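Uncharacterized protein (Pseudomonas aeruginosa, PDB 4O8B) probably binds promoter DNA through a helix-turn-helix domain and activates transcription, controlling motility and biofilm formation through the small RNA rsmZ. Local coordinates at residues Gly3-Ala8 with Pro67-Ala72; Ala8-Ala13 with Gln37-Arg42; Val24-Asp27 with Ala33-Asn36. All coordinates share one frame; numbering follows the deposited sequence.

Interaction 1: Gly3-Ala8 with Pro67-Ala72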
loop_
_atom_site.group_PDB
_atom_site.type_symbol
_atom_site.label_atom_id
_atom_site.label_comp_id
_atom_site.label_asym_id
_atom_site.label_seq_id
_atom_site.Cartn_x
_atom_site.Cartn_y
_atom_site.Cartn_z
ATOM N N GLY A 3 -4.958 8.641 7.242
ATOM C CA GLY A 3 -4.948 8.840 8.680
ATOM C C GLY A 3 -5.452 7.642 9.455
ATOM O O GLY A 3 -4.784 7.163 10.374
ATOM N N THR A 4 -6.632 7.155 9.095
ATOM C CA THR A 4 -7.227 6.003 9.766
ATOM C C THR A 4 -6.222 4.863 9.915
ATOM O O THR A 4 -6.060 4.309 10.998
ATOM C CB THR A 4 -8.457 5.476 8.995
ATOM O OG1 THR A 4 -8.105 5.266 7.623
ATOM C CG2 THR A 4 -9.604 6.467 9.082
ATOM N N ARG A 5 -5.553 4.526 8.820
ATOM C CA ARG A 5 -4.562 3.447 8.825
ATOM C C ARG A 5 -3.414 3.773 9.771
ATOM O O ARG A 5 -2.917 2.901 10.480
ATOM C CB ARG A 5 -4.018 3.236 7.412
ATOM C CG ARG A 5 -5.098 2.968 6.369
ATOM C CD ARG A 5 -5.704 1.583 6.528
ATOM N NE ARG A 5 -6.861 1.399 5.654
ATOM C CZ ARG A 5 -8.118 1.303 6.086
ATOM N NH1 ARG A 5 -8.385 1.383 7.384
ATOM N NH2 ARG A 5 -9.106 1.160 5.213
ATOM N N LEU A 6 -2.996 5.035 9.779
ATOM C CA LEU A 6 -1.910 5.470 10.648
ATOM C C LEU A 6 -2.347 5.396 12.108
ATOM O O LEU A 6 -1.591 4.965 12.973
ATOM C CB LEU A 6 -1.495 6.901 10.298
ATOM C CG LEU A 6 -0.376 7.526 11.144
ATOM C CD1 LEU A 6 0.950 6.828 10.863
ATOM C CD2 LEU A 6 -0.274 9.005 10.818
ATOM N N LYS A 7 -3.580 5.817 12.377
ATOM C CA LYS A 7 -4.118 5.793 13.727
ATOM C C LYS A 7 -4.349 4.349 14.161
ATOM O O LYS A 7 -4.003 3.959 15.284
ATOM C CB LYS A 7 -5.443 6.567 13.791
ATOM C CG LYS A 7 -5.914 6.871 15.211
ATOM C CD LYS A 7 -7.273 7.566 15.217
ATOM C CE LYS A 7 -7.213 8.944 14.568
ATOM N NZ LYS A 7 -6.376 9.901 15.353
ATOM N N ALA A 8 -4.933 3.557 13.266
ATOM C CA ALA A 8 -5.216 2.151 13.543
ATOM C C ALA A 8 -3.928 1.382 13.803
ATOM O O ALA A 8 -3.902 0.455 14.610
ATOM C CB ALA A 8 -5.967 1.537 12.372
ATOM N N PRO A 67 -6.636 2.212 1.064
ATOM C CA PRO A 67 -7.978 2.745 1.330
ATOM C C PRO A 67 -9.066 1.671 1.422
ATOM O O PRO A 67 -10.063 1.856 2.118
ATOM C CB PRO A 67 -8.206 3.717 0.173
ATOM C CG PRO A 67 -7.428 3.091 -0.938
ATOM C CD PRO A 67 -6.147 2.680 -0.248
ATOM N N GLU A 68 -8.879 0.558 0.716
ATOM C CA GLU A 68 -9.851 -0.525 0.748
ATOM C C GLU A 68 -9.767 -1.253 2.079
ATOM O O GLU A 68 -8.802 -1.963 2.347
ATOM C CB GLU A 68 -9.607 -1.513 -0.392
ATOM C CG GLU A 68 -9.984 -1.015 -1.786
ATOM C CD GLU A 68 -8.902 -0.161 -2.414
ATOM O OE1 GLU A 68 -7.707 -0.481 -2.220
ATOM O OE2 GLU A 68 -9.239 0.807 -3.133
ATOM N N ASP A 69 -10.786 -1.078 2.918
ATOM C CA ASP A 69 -10.808 -1.712 4.241
ATOM C C ASP A 69 -10.554 -3.217 4.218
ATOM O O ASP A 69 -9.783 -3.723 5.033
ATOM C CB ASP A 69 -12.136 -1.424 4.939
ATOM C CG ASP A 69 -12.347 0.055 5.223
ATOM O OD1 ASP A 69 -11.581 0.627 6.028
ATOM O OD2 ASP A 69 -13.270 0.652 4.622
ATOM N N GLU A 70 -11.192 -3.936 3.300
ATOM C CA GLU A 70 -10.999 -5.384 3.227
ATOM C C GLU A 70 -9.556 -5.773 2.923
ATOM O O GLU A 70 -8.985 -6.629 3.595
ATOM C CB GLU A 70 -11.914 -6.011 2.164
ATOM C CG GLU A 70 -13.272 -6.458 2.684
ATOM C CD GLU A 70 -13.866 -7.570 1.834
ATOM O OE1 GLU A 70 -13.195 -8.622 1.677
ATOM O OE2 GLU A 70 -14.998 -7.402 1.332
ATOM N N LEU A 71 -8.976 -5.145 1.907
ATOM C CA LEU A 71 -7.602 -5.446 1.518
ATOM C C LEU A 71 -6.613 -5.146 2.641
ATOM O O LEU A 71 -5.761 -5.977 2.967
ATOM C CB LEU A 71 -7.216 -4.650 0.265
ATOM C CG LEU A 71 -5.915 -5.092 -0.405
ATOM C CD1 LEU A 71 -5.965 -6.590 -0.668
ATOM C CD2 LEU A 71 -5.718 -4.332 -1.706
ATOM N N ALA A 72 -6.728 -3.961 3.222
ATOM C CA ALA A 72 -5.842 -3.558 4.313
ATOM C C ALA A 72 -5.807 -4.636 5.384
ATOM O O ALA A 72 -4.730 -5.085 5.793
ATOM C CB ALA A 72 -6.327 -2.242 4.919
#
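The first helix of the helix-turn-helix domain meets the start of helix 69-79 through one long side chain, Arg5. Its CG lies anti to the carbonyl carbon (chi1 -55°), and a bend at chi2 turns the chain toward residues 67-72. The guanidinium ends beside the first turn of that helix.

NH2 does most of the polar work. Arg5 NH2 donates to Asp69 OD1 at 2.7 Å, a nearly straight bond that is also a salt bridge. The oxygen sits in the guanidinium plane. The arginine, however, meets it from above the carboxylate plane, and the two planes stand 77° apart. The bridge is therefore made by one nitrogen and one oxygen, not by a paired grip. The same Arg5 NH2 makes a weak, bent bond to Pro67 O at 3.3 Å. Arg5 NE is bonded to Cys66 O. Together these bonds limit the rotation of the guanidinium.

Ala72 CB lies over one guanidinium face, at its NE end, 3.8 Å from Arg5 NE. Glu68 is the N-cap residue of helix 69-79, and Asp69 follows it as the first helical residue. On the second subunit, Met61 packs on Pro67 and Val78 on Leu71. An arginine side chain thus bridges the N-terminal turn of helix 69-79 and the loop before it to helix 3-13, which belongs to the Cro/C1-type helix-turn-helix domain.

Interaction 2: Ala8-Ala13 with Gln37-Arg42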
loop_
_atom_site.group_PDB
_atom_site.type_symbol
_atom_site.label_atom_id
_atom_site.label_comp_id
_atom_site.label_asym_id
_atom_site.label_seq_id
_atom_site.Cartn_x
_atom_site.Cartn_y
_atom_site.Cartn_z
ATOM N N ALA A 8 -4.933 3.557 13.266
ATOM C CA ALA A 8 -5.216 2.151 13.543
ATOM C C ALA A 8 -3.928 1.382 13.803
ATOM O O ALA A 8 -3.902 0.455 14.610
ATOM C CB ALA A 8 -5.967 1.537 12.372
ATOM N N ALA A 9 -2.856 1.771 13.109
ATOM C CA ALA A 9 -1.568 1.111 13.256
ATOM C C ALA A 9 -0.869 1.545 14.539
ATOM O O ALA A 9 -0.046 0.803 15.082
ATOM C CB ALA A 9 -0.693 1.421 12.052
ATOM N N ARG A 10 -1.189 2.746 15.023
ATOM C CA ARG A 10 -0.593 3.258 16.245
ATOM C C ARG A 10 -1.278 2.669 17.464
ATOM O O ARG A 10 -0.652 2.483 18.512
ATOM C CB ARG A 10 -0.673 4.787 16.274
ATOM C CG ARG A 10 -0.329 5.394 17.626
ATOM C CD ARG A 10 -0.171 6.906 17.543
ATOM N NE ARG A 10 -1.444 7.604 17.354
ATOM C CZ ARG A 10 -2.430 7.619 18.252
ATOM N NH1 ARG A 10 -2.303 6.968 19.404
ATOM N NH2 ARG A 10 -3.546 8.290 17.994
ATOM N N ILE A 11 -2.567 2.382 17.332
ATOM C CA ILE A 11 -3.334 1.801 18.427
ATOM C C ILE A 11 -2.969 0.332 18.601
ATOM O O ILE A 11 -2.841 -0.157 19.722
ATOM C CB ILE A 11 -4.857 1.910 18.174
ATOM C CG1 ILE A 11 -5.293 3.374 18.227
ATOM C CG2 ILE A 11 -5.615 1.089 19.207
ATOM C CD1 ILE A 11 -6.767 3.583 17.939
ATOM N N ARG A 12 -2.802 -0.370 17.480
ATOM C CA ARG A 12 -2.450 -1.784 17.517
ATOM C C ARG A 12 -1.077 -1.981 18.143
ATOM O O ARG A 12 -0.842 -2.961 18.846
ATOM C CB ARG A 12 -2.463 -2.370 16.103
ATOM C CG ARG A 12 -2.016 -3.832 16.037
ATOM C CD ARG A 12 -1.861 -4.314 14.604
ATOM N NE ARG A 12 -3.147 -4.528 13.930
ATOM C CZ ARG A 12 -3.957 -5.558 14.166
ATOM N NH1 ARG A 12 -3.622 -6.480 15.061
ATOM N NH2 ARG A 12 -5.097 -5.669 13.506
ATOM N N ALA A 13 -0.171 -1.047 17.888
ATOM C CA ALA A 13 1.183 -1.120 18.426
ATOM C C ALA A 13 1.236 -0.625 19.872
ATOM O O ALA A 13 2.207 -0.876 20.587
ATOM C CB ALA A 13 2.132 -0.299 17.563
ATOM N N GLN A 37 -1.536 15.986 13.008
ATOM C CA GLN A 37 -1.679 16.562 11.672
ATOM C C GLN A 37 -1.645 15.449 10.629
ATOM O O GLN A 37 -2.397 15.480 9.655
ATOM C CB GLN A 37 -0.558 17.564 11.397
ATOM C CG GLN A 37 -0.679 18.871 12.170
ATOM C CD GLN A 37 -1.925 19.654 11.792
ATOM O OE1 GLN A 37 -3.051 19.180 11.957
ATOM N NE2 GLN A 37 -1.732 20.867 11.290
ATOM N N TYR A 38 -0.770 14.463 10.835
ATOM C CA TYR A 38 -0.660 13.348 9.911
ATOM C C TYR A 38 -1.928 12.495 9.934
ATOM O O TYR A 38 -2.509 12.195 8.887
ATOM C CB TYR A 38 0.533 12.452 10.260
ATOM C CG TYR A 38 1.891 12.989 9.865
ATOM C CD1 TYR A 38 2.040 13.852 8.775
ATOM C CD2 TYR A 38 3.040 12.594 10.552
ATOM C CE1 TYR A 38 3.298 14.287 8.366
ATOM C CE2 TYR A 38 4.307 13.022 10.147
ATOM C CZ TYR A 38 4.427 13.876 9.065
ATOM O OH TYR A 38 5.674 14.293 8.661
ATOM N N GLU A 39 -2.349 12.107 11.136
ATOM C CA GLU A 39 -3.536 11.278 11.301
ATOM C C GLU A 39 -4.808 11.998 10.870
ATOM O O GLU A 39 -5.829 11.365 10.598
ATOM C CB GLU A 39 -3.661 10.835 12.759
ATOM C CG GLU A 39 -2.443 10.082 13.267
ATOM C CD GLU A 39 -2.661 9.480 14.636
ATOM O OE1 GLU A 39 -1.860 8.606 15.034
ATOM O OE2 GLU A 39 -3.624 9.880 15.328
ATOM N N ARG A 40 -4.744 13.324 10.813
ATOM C CA ARG A 40 -5.893 14.122 10.399
ATOM C C ARG A 40 -5.769 14.341 8.896
ATOM O O ARG A 40 -6.694 14.812 8.242
ATOM C CB ARG A 40 -5.891 15.473 11.119
ATOM C CG ARG A 40 -7.208 16.222 11.028
ATOM C CD ARG A 40 -8.221 15.664 12.017
ATOM N NE ARG A 40 -7.831 15.939 13.397
ATOM C CZ ARG A 40 -7.758 17.160 13.922
ATOM N NH1 ARG A 40 -8.051 18.222 13.182
ATOM N NH2 ARG A 40 -7.395 17.321 15.190
ATOM N N GLU A 41 -4.602 13.987 8.370
ATOM C CA GLU A 41 -4.296 14.132 6.954
ATOM C C GLU A 41 -4.133 15.595 6.569
ATOM O O GLU A 41 -4.151 15.947 5.386
ATOM C CB GLU A 41 -5.380 13.470 6.099
ATOM C CG GLU A 41 -5.599 12.002 6.428
ATOM C CD GLU A 41 -6.299 11.256 5.316
ATOM O OE1 GLU A 41 -6.959 11.910 4.480
ATOM O OE2 GLU A 41 -6.206 10.012 5.282
ATOM N N ARG A 42 -3.983 16.449 7.577
ATOM C CA ARG A 42 -3.782 17.873 7.371
ATOM C C ARG A 42 -2.341 18.051 6.908
ATOM O O ARG A 42 -1.967 19.093 6.362
ATOM C CB ARG A 42 -3.994 18.655 8.666
ATOM C CG ARG A 42 -5.441 18.904 9.050
ATOM C CD ARG A 42 -5.731 20.402 9.128
ATOM N NE ARG A 42 -6.808 20.717 10.067
ATOM C CZ ARG A 42 -6.642 20.834 11.384
ATOM N NH1 ARG A 42 -5.437 20.687 11.923
ATOM N NH2 ARG A 42 -7.678 21.125 12.161
#
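Arg10 and Glu39 join the first helix of the domain to the end of helix 28-39. Along 37-42, Gln37 comes first and turns to its own segment. Its OE1 receives a weak bond from Arg42 NH1.

Tyr38 follows. Its side chain packs on Leu6 of helix 3-13 and on Thr49 of helix 47-57, next to the contact.

Glu39 carries the contact. A chi1 of -57° sets its CG beside the backbone N, and from there the side chain reaches helix 3-13 without a further bend. Arg10 comes to it at about a right angle. The arginine chain is extended through chi2 and bends at chi3, which presents the NE side of the guanidinium to the carboxylate. Arg10 NE donates to Glu39 OE1 at 2.6 Å, and Arg10 NH2 donates to Glu39 OE2 at 3.1 Å. Both bonds are nearly straight. Both oxygens use their syn lone pairs, and the two planes are only 12° apart. This is a side-on, two-nitrogen salt bridge.

Beyond Arg40, Glu41 has a positive phi and closes the helix in a Schellman motif. Two bonds back define it: Glu41 N to Tyr38 O at 2.8 Å, and a weak one from Arg42 N to Gln37 O.

Further partners hold the pair in place. Arg10 NH1 bonds the backbone oxygen of Tyr15. Glu39 OE2 also takes Lys7 NZ in a salt bridge and Gln17 NE2 in a hydrogen bond. Glu39 is buried, yet both its oxygens are bonded. With Arg10 and Lys7 at hand, its carboxylate is probably kept ionised. The two-point grip fixes its rotation and ties helix 3-13 to helix 28-39, while Gln17 brings in helix 17-22.

Interaction 3: Val24-Asp27 with Ala33-Asn36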
loop_
_atom_site.group_PDB
_atom_site.type_symbol
_atom_site.label_atom_id
_atom_site.label_comp_id
_atom_site.label_asym_id
_atom_site.label_seq_id
_atom_site.Cartn_x
_atom_site.Cartn_y
_atom_site.Cartn_z
ATOM N N VAL A 24 10.206 8.529 15.873
ATOM C CA VAL A 24 10.665 8.830 14.529
ATOM C C VAL A 24 11.505 10.109 14.479
ATOM O O VAL A 24 11.643 10.727 13.428
ATOM C CB VAL A 24 9.484 8.947 13.526
ATOM C CG1 VAL A 24 9.052 7.561 13.075
ATOM C CG2 VAL A 24 8.323 9.676 14.173
ATOM N N GLY A 25 12.056 10.492 15.630
ATOM C CA GLY A 25 12.909 11.664 15.698
ATOM C C GLY A 25 12.282 13.043 15.835
ATOM O O GLY A 25 12.944 14.042 15.547
ATOM N N MET A 26 11.033 13.116 16.282
ATOM C CA MET A 26 10.363 14.405 16.439
ATOM C C MET A 26 10.700 15.073 17.766
ATOM O O MET A 26 11.090 14.408 18.724
ATOM C CB MET A 26 8.848 14.237 16.333
ATOM C CG MET A 26 8.355 13.902 14.936
ATOM S SD MET A 26 6.558 13.863 14.823
ATOM C CE MET A 26 6.343 14.097 13.064
ATOM N N ASP A 27 10.551 16.394 17.820
ATOM C CA ASP A 27 10.817 17.143 19.039
ATOM C C ASP A 27 9.678 16.907 20.022
ATOM O O ASP A 27 8.512 17.119 19.698
ATOM C CB ASP A 27 10.950 18.640 18.751
ATOM C CG ASP A 27 12.279 18.988 18.097
ATOM O OD1 ASP A 27 13.306 18.382 18.479
ATOM O OD2 ASP A 27 12.303 19.883 17.221
ATOM N N ALA A 33 1.672 16.819 18.385
ATOM C CA ALA A 33 1.021 17.772 17.491
ATOM C C ALA A 33 1.275 17.358 16.044
ATOM O O ALA A 33 0.340 17.226 15.246
ATOM C CB ALA A 33 1.558 19.175 17.737
ATOM N N ARG A 34 2.551 17.158 15.716
ATOM C CA ARG A 34 2.952 16.753 14.369
ATOM C C ARG A 34 2.184 15.507 13.931
ATOM O O ARG A 34 1.692 15.434 12.801
ATOM C CB ARG A 34 4.456 16.456 14.347
ATOM C CG ARG A 34 5.348 17.615 14.796
ATOM C CD ARG A 34 5.678 18.544 13.649
ATOM N NE ARG A 34 6.281 17.817 12.525
ATOM C CZ ARG A 34 7.492 17.274 12.539
ATOM N NH1 ARG A 34 8.257 17.380 13.617
ATOM N NH2 ARG A 34 7.937 16.620 11.476
ATOM N N MET A 35 2.093 14.531 14.823
ATOM C CA MET A 35 1.389 13.283 14.540
ATOM C C MET A 35 -0.091 13.495 14.244
ATOM O O MET A 35 -0.628 12.934 13.287
ATOM C CB MET A 35 1.529 12.300 15.702
ATOM C CG MET A 35 2.739 11.381 15.610
ATOM S SD MET A 35 3.046 10.780 13.920
ATOM C CE MET A 35 4.806 11.034 13.787
ATOM N N ASN A 36 -0.751 14.305 15.065
ATOM C CA ASN A 36 -2.170 14.562 14.870
ATOM C C ASN A 36 -2.428 15.115 13.477
ATOM O O ASN A 36 -3.414 14.763 12.833
ATOM C CB ASN A 36 -2.687 15.541 15.932
ATOM C CG ASN A 36 -4.174 15.382 16.182
ATOM O OD1 ASN A 36 -4.651 14.279 16.464
ATOM N ND2 ASN A 36 -4.916 16.483 16.089
HETATM O O HOH W 1 8.789 17.712 16.295
#
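Apolar contacts come first, and Met26 is at their centre. Its straight side chain carries the sulfur and the terminal methyl to Arg34 and Met35 on helix 28-39. Met26 CE touches Arg34 CB at 3.3 Å. Met26 SD lies 3.5 Å from Met35 CE. The Met35 chain bends at chi2 and chi3, which brings its methyl to the loop. Val24 meets that same methyl tip to tip, with Val24 CG2 at 3.8 Å from Met35 CE. Val56 and Leu53 of helix 47-57 pack on Val24 and Met35 respectively, so this cluster is continuous with the core of the domain.

The loop joins helix 17-22 to helix 28-39. These are the second and third helices of the Cro/C1-type domain, the helix-turn-helix pair, and 24-27 is part of the turn between them. As in Cro/C1 relatives, helix 28-39 is probably the recognition helix that reads DNA. Gly25 has a positive phi and is the C-prime residue of a Schellman motif that ends helix 17-22. In that motif Met26 N bonds Gly21 O. The chain then turns, and Met26 points back toward helix 28-39.

A methyl-over-guanidinium contact is the second kind. The Arg34 chain folds back at chi2 and chi3. Its guanidinium lies flat under Met26 CE, which stands 3.3 Å above the plane, over its centre.

Polar contact goes through water. Water 1 lies in the guanidinium plane, at its edge. It accepts from Asp27 N at 2.7 Å and, weakly, from Arg34 NH1 at 2.8 Å. The opposite charges of Asp27 OD2 and Arg34 NH1 stay 6.0 Å apart.

Overall arrangement
Interactions 1 and 2 share helix 3-13, and their centres are 10 Å apart. Lys7 NZ of the first reaches Glu39 OE2 of the second at 2.8 Å. Gly3 N probably bonds Glu41 OE2 at 2.7 Å. Interactions 2 and 3 share helix 28-39, with centres 11 Å apart. They touch where Tyr38 CE2 meets Met26 CE at 3.7 Å. Interactions 1 and 3 do not touch; their centres are 20 Å apart. Along the chain, interaction 3 is nested within interaction 2, and interaction 2 within interaction 1. All segments of interactions 2 and 3 belong to the helix-turn-helix domain, and both brace helix 28-39, probably the DNA-recognition helix. Interaction 1 joins helix 3-13 to helix 69-79.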